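Local coordinates for protein uroporphyrinogen III cosynthase (HemD) (Helicobacter pylori, PDB 3P9Z) that probably catalyses the cyclisation of the linear tetrapyrrole hydroxymethylbilane to uroporphyrinogen III, with loss of water, on the route to protoporphyrin IX, at residues Leu21-Phe26 with Asn155-Lys160; Ile42-Asn47 with Ser123-Ile128; Ala48-Leu53 with Ala78-Asp83. All coordinates share one frame; numbering follows the deposited sequence.

Contact 1. Residues Leu21-Phe26 with Asn155-Lys160; sequences LILNEF and NALKPK
Leu21 opens the contact by laying its branched end against the last turn of helix 151-157, where Leu157 and, just beyond it, Pro159 receive it. Its CD1 lies 3.4 Å from the carbonyl O of Leu157, a methyl resting on a peptide oxygen at van der Waals range. That oxygen lies at the C-terminal end of the helix, Lys158 being the first residue to leave helical geometry, and it takes a weak hydrogen bond from Lys19. Farther back along the side chain, Leu21 CG packs on Leu157 CB at 4.3 Å. The other branch, Leu21 CD2, meets the ring carbon CG of Pro159, also at 4.3 Å, so the fork of the leucine is shared between the helix end and the proline that follows it. A rigid, apolar ring suits this buried spot just after the helix. Two residues on, the first bond of the Leu23 side chain runs along the contact and not into it, but the branch end comes nearer, and its CD2 reaches Leu157 CD1 at 4.2 Å. Leu157 thereby meets both leucines of segment 21-26, its CB against Leu21 and its CD1 against Leu23. Helix 170-179 brings Phe176 against Leu21 and Ala175 against Leu23, adding an aromatic and a small aliphatic neighbour. The contact joins the end of helix 151-157 to strand 19-28 in one of the two alpha/beta domains that make up the uroporphyrinogen-III synthase fold.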
loop_
_atom_site.group_PDB
_atom_site.type_symbol
_atom_site.label_atom_id
_atom_site.label_comp_id
_atom_site.label_asym_id
_atom_site.label_seq_id
_atom_site.Cartn_x
_atom_site.Cartn_y
_atom_site.Cartn_z
ATOM N N LEU A 21 -0.359 2.814 -15.466
ATOM C CA LEU A 21 -1.601 2.052 -15.360
ATOM C C LEU A 21 -2.032 2.018 -13.896
ATOM O O LEU A 21 -1.338 1.436 -13.058
ATOM C CB LEU A 21 -1.394 0.628 -15.893
ATOM C CG LEU A 21 -1.645 0.316 -17.384
ATOM C CD1 LEU A 21 -0.985 1.316 -18.321
ATOM C CD2 LEU A 21 -1.179 -1.097 -17.740
ATOM N N ILE A 22 -3.158 2.657 -13.588
ATOM C CA ILE A 22 -3.699 2.652 -12.225
ATOM C C ILE A 22 -4.945 1.786 -12.278
ATOM O O ILE A 22 -6.045 2.250 -12.634
ATOM C CB ILE A 22 -4.026 4.087 -11.708
ATOM C CG1 ILE A 22 -2.775 4.979 -11.764
ATOM C CG2 ILE A 22 -4.643 4.053 -10.251
ATOM C CD1 ILE A 22 -3.079 6.500 -11.637
ATOM N N LEU A 23 -4.767 0.515 -11.932
ATOM C CA LEU A 23 -5.817 -0.470 -12.138
ATOM C C LEU A 23 -6.603 -0.822 -10.879
ATOM O O LEU A 23 -7.581 -1.569 -10.943
ATOM C CB LEU A 23 -5.211 -1.736 -12.719
ATOM C CG LEU A 23 -4.349 -1.544 -13.970
ATOM C CD1 LEU A 23 -3.718 -2.866 -14.321
ATOM C CD2 LEU A 23 -5.194 -1.011 -15.106
ATOM N N ASN A 24 -6.139 -0.321 -9.739
ATOM C CA ASN A 24 -6.768 -0.593 -8.447
ATOM C C ASN A 24 -7.277 0.715 -7.894
ATOM O O ASN A 24 -6.842 1.778 -8.336
ATOM C CB ASN A 24 -5.738 -1.183 -7.485
ATOM C CG ASN A 24 -5.261 -2.533 -7.924
ATOM O OD1 ASN A 24 -4.114 -2.694 -8.355
ATOM N ND2 ASN A 24 -6.147 -3.510 -7.863
ATOM N N GLU A 25 -8.177 0.637 -6.926
ATOM C CA GLU A 25 -8.670 1.823 -6.243
ATOM C C GLU A 25 -8.962 1.506 -4.775
ATOM O O GLU A 25 -9.237 0.370 -4.411
ATOM C CB GLU A 25 -9.887 2.439 -6.967
ATOM C CG GLU A 25 -11.164 1.606 -6.909
ATOM C CD GLU A 25 -12.231 2.046 -7.917
ATOM O OE1 GLU A 25 -12.209 3.219 -8.362
ATOM O OE2 GLU A 25 -13.105 1.213 -8.261
ATOM N N PHE A 26 -8.849 2.522 -3.939
ATOM C CA PHE A 26 -9.060 2.373 -2.514
ATOM C C PHE A 26 -10.481 2.704 -2.163
ATOM O O PHE A 26 -11.039 3.685 -2.632
ATOM C CB PHE A 26 -8.058 3.220 -1.722
ATOM C CG PHE A 26 -6.669 2.675 -1.771
ATOM C CD1 PHE A 26 -6.323 1.565 -1.016
ATOM C CD2 PHE A 26 -5.721 3.231 -2.623
ATOM C CE1 PHE A 26 -5.029 1.027 -1.084
ATOM C CE2 PHE A 26 -4.436 2.703 -2.697
ATOM C CZ PHE A 26 -4.092 1.602 -1.926
ATOM N N ASN A 155 -8.638 -0.616 -23.789
ATOM C CA ASN A 155 -7.893 -0.409 -25.037
ATOM C C ASN A 155 -6.915 0.756 -24.943
ATOM O O ASN A 155 -5.804 0.675 -25.455
ATOM C CB ASN A 155 -8.846 -0.240 -26.227
ATOM C CG ASN A 155 -9.774 -1.435 -26.400
ATOM O OD1 ASN A 155 -9.388 -2.578 -26.136
ATOM N ND2 ASN A 155 -11.008 -1.178 -26.832
ATOM N N ALA A 156 -7.331 1.824 -24.269
ATOM C CA ALA A 156 -6.461 2.982 -24.020
ATOM C C ALA A 156 -5.273 2.662 -23.092
ATOM O O ALA A 156 -4.203 3.275 -23.180
ATOM C CB ALA A 156 -7.276 4.127 -23.446
ATOM N N LEU A 157 -5.461 1.702 -22.195
ATOM C CA LEU A 157 -4.427 1.387 -21.222
ATOM C C LEU A 157 -3.498 0.260 -21.675
ATOM O O LEU A 157 -2.444 0.066 -21.074
ATOM C CB LEU A 157 -5.056 1.047 -19.871
ATOM C CG LEU A 157 -5.831 2.170 -19.171
ATOM C CD1 LEU A 157 -6.716 1.586 -18.092
ATOM C CD2 LEU A 157 -4.893 3.230 -18.592
ATOM N N LYS A 158 -3.877 -0.484 -22.716
ATOM C CA LYS A 158 -3.065 -1.618 -23.153
ATOM C C LYS A 158 -1.666 -1.106 -23.547
ATOM O O LYS A 158 -1.549 -0.195 -24.368
ATOM C CB LYS A 158 -3.727 -2.361 -24.316
ATOM C CG LYS A 158 -3.025 -3.665 -24.744
ATOM C CD LYS A 158 -3.795 -4.346 -25.886
ATOM C CE LYS A 158 -3.089 -5.590 -26.429
ATOM N NZ LYS A 158 -3.047 -6.750 -25.472
ATOM N N PRO A 159 -0.606 -1.677 -22.941
ATOM C CA PRO A 159 0.755 -1.226 -23.280
ATOM C C PRO A 159 1.069 -1.485 -24.753
ATOM O O PRO A 159 0.509 -2.394 -25.341
ATOM C CB PRO A 159 1.658 -2.104 -22.400
ATOM C CG PRO A 159 0.764 -2.635 -21.315
ATOM C CD PRO A 159 -0.596 -2.779 -21.963
ATOM N N LYS A 160 1.942 -0.687 -25.348
ATOM C CA LYS A 160 2.436 -1.020 -26.679
ATOM C C LYS A 160 3.293 -2.292 -26.556
ATOM O O LYS A 160 3.794 -2.642 -25.473
ATOM C CB LYS A 160 3.243 0.145 -27.272
#

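Contact 2. Residues Ile42-Asn47 with Ser123-Ile128; sequences IFTSKN and SSLDTI
Apolar contacts carry the direct meeting of the segments, and all of those between carbons converge on one methyl, Leu125 CD2. Thr44 CG2 touches it at 3.7 Å, the two side chains sliding past each other in opposite directions, while Ile42 comes tip to tip, its CD1 4.1 Å from the same Leu125 CD2. With CG1 of Ile42 anti to the backbone N (chi1 -174°), the long branch extends from strand 40-43 to the leucine at the start of helix 125-131. Tyr115 and Leu73 also pack on Leu125, so a large aliphatic residue suits this buried place. Threonine suits the border between oil and water: its methyl faces the leucine, while OG1 is hydrogen-bonded to Tyr115 OH and to a bound malonate ion.

The polar interactions lie beside this patch. Each segment leads into a helix: Ser45 OG caps helix 46-55 by accepting from Asn47 N at 2.9 Å (158° at the hydrogen). In the other segment Thr127 OG1 donates a hydrogen bond to the carbonyl O of Ser124 (2.7 Å), in the carbonyl plane; the side chain of Ser124, at the N-cap position, makes no capping bond. The malonate is also hydrogen-bonded by Ser123 OG and Leu125 N, and weakly by Ser124 N. Malonate probably comes from the crystallisation liquor, but an anion gripped by hydroxyls and by amides at a helix start suggests a pocket that could accept carboxylates, as the acidic side chains of the probable tetrapyrrole substrate would require.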
loop_
_atom_site.group_PDB
_atom_site.type_symbol
_atom_site.label_atom_id
_atom_site.label_comp_id
_atom_site.label_asym_id
_atom_site.label_seq_id
_atom_site.Cartn_x
_atom_site.Cartn_y
_atom_site.Cartn_z
ATOM N N ILE A 42 -2.258 1.938 15.928
ATOM C CA ILE A 42 -1.194 1.502 15.047
ATOM C C ILE A 42 -1.657 1.438 13.593
ATOM O O ILE A 42 -2.783 1.024 13.301
ATOM C CB ILE A 42 -0.502 0.204 15.562
ATOM C CG1 ILE A 42 0.717 -0.148 14.688
ATOM C CG2 ILE A 42 -1.491 -0.973 15.695
ATOM C CD1 ILE A 42 1.659 -1.070 15.372
ATOM N N PHE A 43 -0.774 1.898 12.705
ATOM C CA PHE A 43 -0.996 1.950 11.274
ATOM C C PHE A 43 0.172 1.262 10.570
ATOM O O PHE A 43 1.319 1.364 11.023
ATOM C CB PHE A 43 -1.035 3.415 10.797
ATOM C CG PHE A 43 -2.149 4.232 11.406
ATOM C CD1 PHE A 43 -2.006 4.800 12.671
ATOM C CD2 PHE A 43 -3.329 4.449 10.700
ATOM C CE1 PHE A 43 -3.037 5.575 13.246
ATOM C CE2 PHE A 43 -4.369 5.230 11.251
ATOM C CZ PHE A 43 -4.224 5.790 12.521
ATOM N N THR A 44 -0.128 0.559 9.481
ATOM C CA THR A 44 0.903 -0.004 8.606
ATOM C C THR A 44 0.901 0.702 7.249
ATOM O O THR A 44 1.862 0.599 6.510
ATOM C CB THR A 44 0.676 -1.498 8.341
ATOM O OG1 THR A 44 -0.640 -1.673 7.816
ATOM C CG2 THR A 44 0.811 -2.309 9.602
ATOM N N SER A 45 -0.178 1.410 6.919
ATOM C CA SER A 45 -0.280 2.104 5.621
ATOM C C SER A 45 -0.785 3.543 5.761
ATOM O O SER A 45 -1.634 3.835 6.605
ATOM C CB SER A 45 -1.217 1.332 4.687
ATOM O OG SER A 45 -1.559 2.115 3.551
ATOM N N LYS A 46 -0.294 4.435 4.909
ATOM C CA LYS A 46 -0.853 5.780 4.823
ATOM C C LYS A 46 -2.337 5.779 4.399
ATOM O O LYS A 46 -3.087 6.727 4.670
ATOM C CB LYS A 46 -0.010 6.646 3.885
ATOM C CG LYS A 46 -0.082 6.238 2.398
ATOM C CD LYS A 46 0.983 6.991 1.581
ATOM C CE LYS A 46 0.998 6.532 0.131
ATOM N NZ LYS A 46 2.022 7.303 -0.620
ATOM N N ASN A 47 -2.771 4.707 3.749
ATOM C CA ASN A 47 -4.144 4.648 3.250
ATOM C C ASN A 47 -5.193 4.560 4.351
ATOM O O ASN A 47 -6.326 5.026 4.178
ATOM C CB ASN A 47 -4.288 3.518 2.235
ATOM C CG ASN A 47 -3.516 3.812 0.955
ATOM O OD1 ASN A 47 -3.767 4.818 0.295
ATOM N ND2 ASN A 47 -2.553 2.959 0.626
ATOM N N SER A 123 0.494 -8.121 5.638
ATOM C CA SER A 123 1.550 -8.420 6.610
ATOM C C SER A 123 1.099 -9.329 7.767
ATOM O O SER A 123 1.933 -9.812 8.542
ATOM C CB SER A 123 2.096 -7.113 7.175
ATOM O OG SER A 123 1.092 -6.454 7.947
ATOM N N SER A 124 -0.211 -9.572 7.862
ATOM C CA SER A 124 -0.843 -10.146 9.070
ATOM C C SER A 124 -0.192 -9.695 10.387
ATOM O O SER A 124 0.255 -10.509 11.206
ATOM C CB SER A 124 -1.016 -11.677 8.986
ATOM O OG SER A 124 0.127 -12.312 8.439
ATOM N N LEU A 125 -0.161 -8.380 10.586
ATOM C CA LEU A 125 0.336 -7.807 11.830
ATOM C C LEU A 125 -0.500 -8.291 13.022
ATOM O O LEU A 125 -0.003 -8.337 14.139
ATOM C CB LEU A 125 0.384 -6.271 11.754
ATOM C CG LEU A 125 0.743 -5.473 13.016
ATOM C CD1 LEU A 125 2.217 -5.545 13.324
ATOM C CD2 LEU A 125 0.307 -4.022 12.887
ATOM N N ASP A 126 -1.756 -8.671 12.778
ATOM C CA ASP A 126 -2.607 -9.208 13.841
ATOM C C ASP A 126 -2.010 -10.454 14.509
ATOM O O ASP A 126 -2.090 -10.595 15.732
ATOM C CB ASP A 126 -4.044 -9.470 13.358
ATOM C CG ASP A 126 -4.126 -10.469 12.202
ATOM O OD1 ASP A 126 -3.346 -10.343 11.228
ATOM O OD2 ASP A 126 -4.995 -11.378 12.263
ATOM N N THR A 127 -1.412 -11.342 13.713
ATOM C CA THR A 127 -0.752 -12.541 14.246
ATOM C C THR A 127 0.496 -12.138 15.021
ATOM O O THR A 127 0.717 -12.620 16.137
ATOM C CB THR A 127 -0.374 -13.568 13.142
ATOM O OG1 THR A 127 0.586 -12.992 12.243
ATOM C CG2 THR A 127 -1.602 -14.005 12.365
ATOM N N ILE A 128 1.291 -11.238 14.433
ATOM C CA ILE A 128 2.501 -10.711 15.077
ATOM C C ILE A 128 2.195 -10.048 16.439
ATOM O O ILE A 128 2.894 -10.280 17.427
ATOM C CB ILE A 128 3.243 -9.726 14.145
ATOM C CG1 ILE A 128 3.608 -10.424 12.816
ATOM C CG2 ILE A 128 4.481 -9.153 14.850
ATOM C CD1 ILE A 128 4.122 -9.491 11.703
#

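Contact 3. Residues Ala48-Leu53 with Ala78-Asp83; sequences AVFSLL and AKTLQD
Helices 46-55 and 75-83 run side by side in nearly the same direction here: the axes of segments 48-53 and 78-83 make an angle of 22° and approach to 10.4 Å. The closest alpha carbons are those of Val49 and Leu81, 6.7 Å apart. Val49, beta-branched and compact, points toward the other helix and meets two of its side chains. CG2 presses on Leu81 CD2 at 3.6 Å, the two side chains crossing obliquely, and CB lies 4.1 Å from Thr80 CG2. Thr80 turns that methyl toward the other helix by setting CG2 anti to its own backbone N, which leaves OG1 (chi1 -62°) to bond back to the carbonyl O of Pro76 one turn earlier. Threonine thus acts as an apolar residue at a buried interface, its hydroxyl satisfied within its own helix. Phe50 closes the more open border: its CE1 comes within 4.0 Å of Thr80 CG2, its side chain nearly at right angles to that of the threonine. On the sheet side, Phe43 of strand 40-43 touches Val49 and Leu81, Leu81 also rests on Ala70 and Ala72 of strand 70-72, and Phe86 from a loop covers both Val49 and Leu81, so the two helices pack together on one face of the sheet.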
loop_
_atom_site.group_PDB
_atom_site.type_symbol
_atom_site.label_atom_id
_atom_site.label_comp_id
_atom_site.label_asym_id
_atom_site.label_seq_id
_atom_site.Cartn_x
_atom_site.Cartn_y
_atom_site.Cartn_z
ATOM N N ALA A 48 -4.800 3.972 5.480
ATOM C CA ALA A 48 -5.638 3.953 6.681
ATOM C C ALA A 48 -5.742 5.353 7.295
ATOM O O ALA A 48 -6.798 5.726 7.796
ATOM C CB ALA A 48 -5.114 2.938 7.701
ATOM N N VAL A 49 -4.664 6.140 7.223
ATOM C CA VAL A 49 -4.732 7.540 7.662
ATOM C C VAL A 49 -5.689 8.355 6.771
ATOM O O VAL A 49 -6.580 9.061 7.277
ATOM C CB VAL A 49 -3.329 8.217 7.726
ATOM C CG1 VAL A 49 -3.430 9.634 8.303
ATOM C CG2 VAL A 49 -2.341 7.359 8.559
ATOM N N PHE A 50 -5.521 8.238 5.450
ATOM C CA PHE A 50 -6.371 8.981 4.506
ATOM C C PHE A 50 -7.843 8.613 4.624
ATOM O O PHE A 50 -8.710 9.461 4.475
ATOM C CB PHE A 50 -5.910 8.760 3.067
ATOM C CG PHE A 50 -4.547 9.287 2.787
ATOM C CD1 PHE A 50 -4.128 10.496 3.339
ATOM C CD2 PHE A 50 -3.675 8.580 1.958
ATOM C CE1 PHE A 50 -2.850 10.996 3.074
ATOM C CE2 PHE A 50 -2.395 9.065 1.689
ATOM C CZ PHE A 50 -1.973 10.268 2.246
ATOM N N SER A 51 -8.106 7.339 4.880
ATOM C CA SER A 51 -9.445 6.852 5.120
ATOM C C SER A 51 -10.079 7.569 6.308
ATOM O O SER A 51 -11.206 8.036 6.208
ATOM C CB SER A 51 -9.430 5.340 5.374
ATOM O OG SER A 51 -10.757 4.866 5.622
ATOM N N LEU A 52 -9.365 7.648 7.430
ATOM C CA LEU A 52 -9.892 8.332 8.630
ATOM C C LEU A 52 -10.188 9.807 8.359
ATOM O O LEU A 52 -11.273 10.292 8.662
ATOM C CB LEU A 52 -8.931 8.183 9.822
ATOM C CG LEU A 52 -8.736 6.785 10.418
ATOM C CD1 LEU A 52 -7.726 6.862 11.545
ATOM C CD2 LEU A 52 -10.057 6.176 10.913
ATOM N N LEU A 53 -9.226 10.496 7.752
ATOM C CA LEU A 53 -9.387 11.887 7.338
ATOM C C LEU A 53 -10.661 12.165 6.505
ATOM O O LEU A 53 -11.342 13.177 6.720
ATOM C CB LEU A 53 -8.136 12.348 6.577
ATOM C CG LEU A 53 -6.862 12.442 7.425
ATOM C CD1 LEU A 53 -5.662 12.736 6.548
ATOM C CD2 LEU A 53 -7.002 13.515 8.511
ATOM N N ALA A 78 4.659 7.063 9.439
ATOM C CA ALA A 78 4.892 8.022 10.534
ATOM C C ALA A 78 4.852 9.471 10.044
ATOM O O ALA A 78 4.194 10.311 10.645
ATOM C CB ALA A 78 6.211 7.718 11.278
ATOM N N LYS A 79 5.525 9.762 8.932
ATOM C CA LYS A 79 5.474 11.111 8.356
ATOM C C LYS A 79 4.049 11.519 7.938
ATOM O O LYS A 79 3.623 12.649 8.180
ATOM C CB LYS A 79 6.451 11.247 7.190
ATOM C CG LYS A 79 6.449 12.637 6.512
ATOM C CD LYS A 79 5.709 12.612 5.168
ATOM C CE LYS A 79 5.993 13.867 4.320
ATOM N NZ LYS A 79 7.420 14.307 4.382
ATOM N N THR A 80 3.319 10.596 7.325
ATOM C CA THR A 80 1.925 10.873 6.942
ATOM C C THR A 80 1.045 11.218 8.152
ATOM O O THR A 80 0.250 12.159 8.103
ATOM C CB THR A 80 1.313 9.697 6.146
ATOM O OG1 THR A 80 2.069 9.521 4.943
ATOM C CG2 THR A 80 -0.145 9.978 5.775
ATOM N N LEU A 81 1.193 10.448 9.230
ATOM C CA LEU A 81 0.499 10.734 10.473
ATOM C C LEU A 81 0.868 12.117 11.000
ATOM O O LEU A 81 -0.008 12.915 11.359
ATOM C CB LEU A 81 0.844 9.677 11.515
ATOM C CG LEU A 81 0.100 8.362 11.354
ATOM C CD1 LEU A 81 0.843 7.264 12.121
ATOM C CD2 LEU A 81 -1.361 8.516 11.809
ATOM N N GLN A 82 2.170 12.387 11.007
ATOM C CA GLN A 82 2.726 13.635 11.508
ATOM C C GLN A 82 2.194 14.823 10.701
ATOM O O GLN A 82 1.700 15.804 11.257
ATOM C CB GLN A 82 4.259 13.561 11.440
ATOM C CG GLN A 82 5.009 14.843 11.784
ATOM C CD GLN A 82 5.235 15.048 13.282
ATOM O OE1 GLN A 82 6.164 15.754 13.675
ATOM N NE2 GLN A 82 4.393 14.441 14.121
ATOM N N ASP A 83 2.282 14.701 9.385
ATOM C CA ASP A 83 1.817 15.729 8.461
ATOM C C ASP A 83 0.325 16.018 8.566
ATOM O O ASP A 83 -0.110 17.115 8.248
ATOM C CB ASP A 83 2.175 15.343 7.025
ATOM C CG ASP A 83 3.632 15.639 6.685
ATOM O OD1 ASP A 83 4.377 16.135 7.550
ATOM O OD2 ASP A 83 4.034 15.390 5.534
#

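How the contacts relate
Contacts 2 and 3 are neighbours, with centres 14 Å apart, and share helix 46-55. Phe43 of segment 42-47 turns away from segment 123-128 and packs on contact 3 instead: its CE1 lies 3.7 Å from Leu81 CD2, and its CD2 the same distance from Val49 CG2. Contact 1 stands apart, its centre 27 Å from that of contact 2 and on the opposite side of the chain's centre. Strand 19-28 bridges this gap, and Phe26 CZ reaches within 3.3 Å of Asn47 ND2. Along the chain the contacts are nested, 3 within 2 and 2 within 1. The malonate site belongs to contact 2, close to the hydroxyls of Thr44 and Ser123; contact 1 lies toward the other end of the molecule.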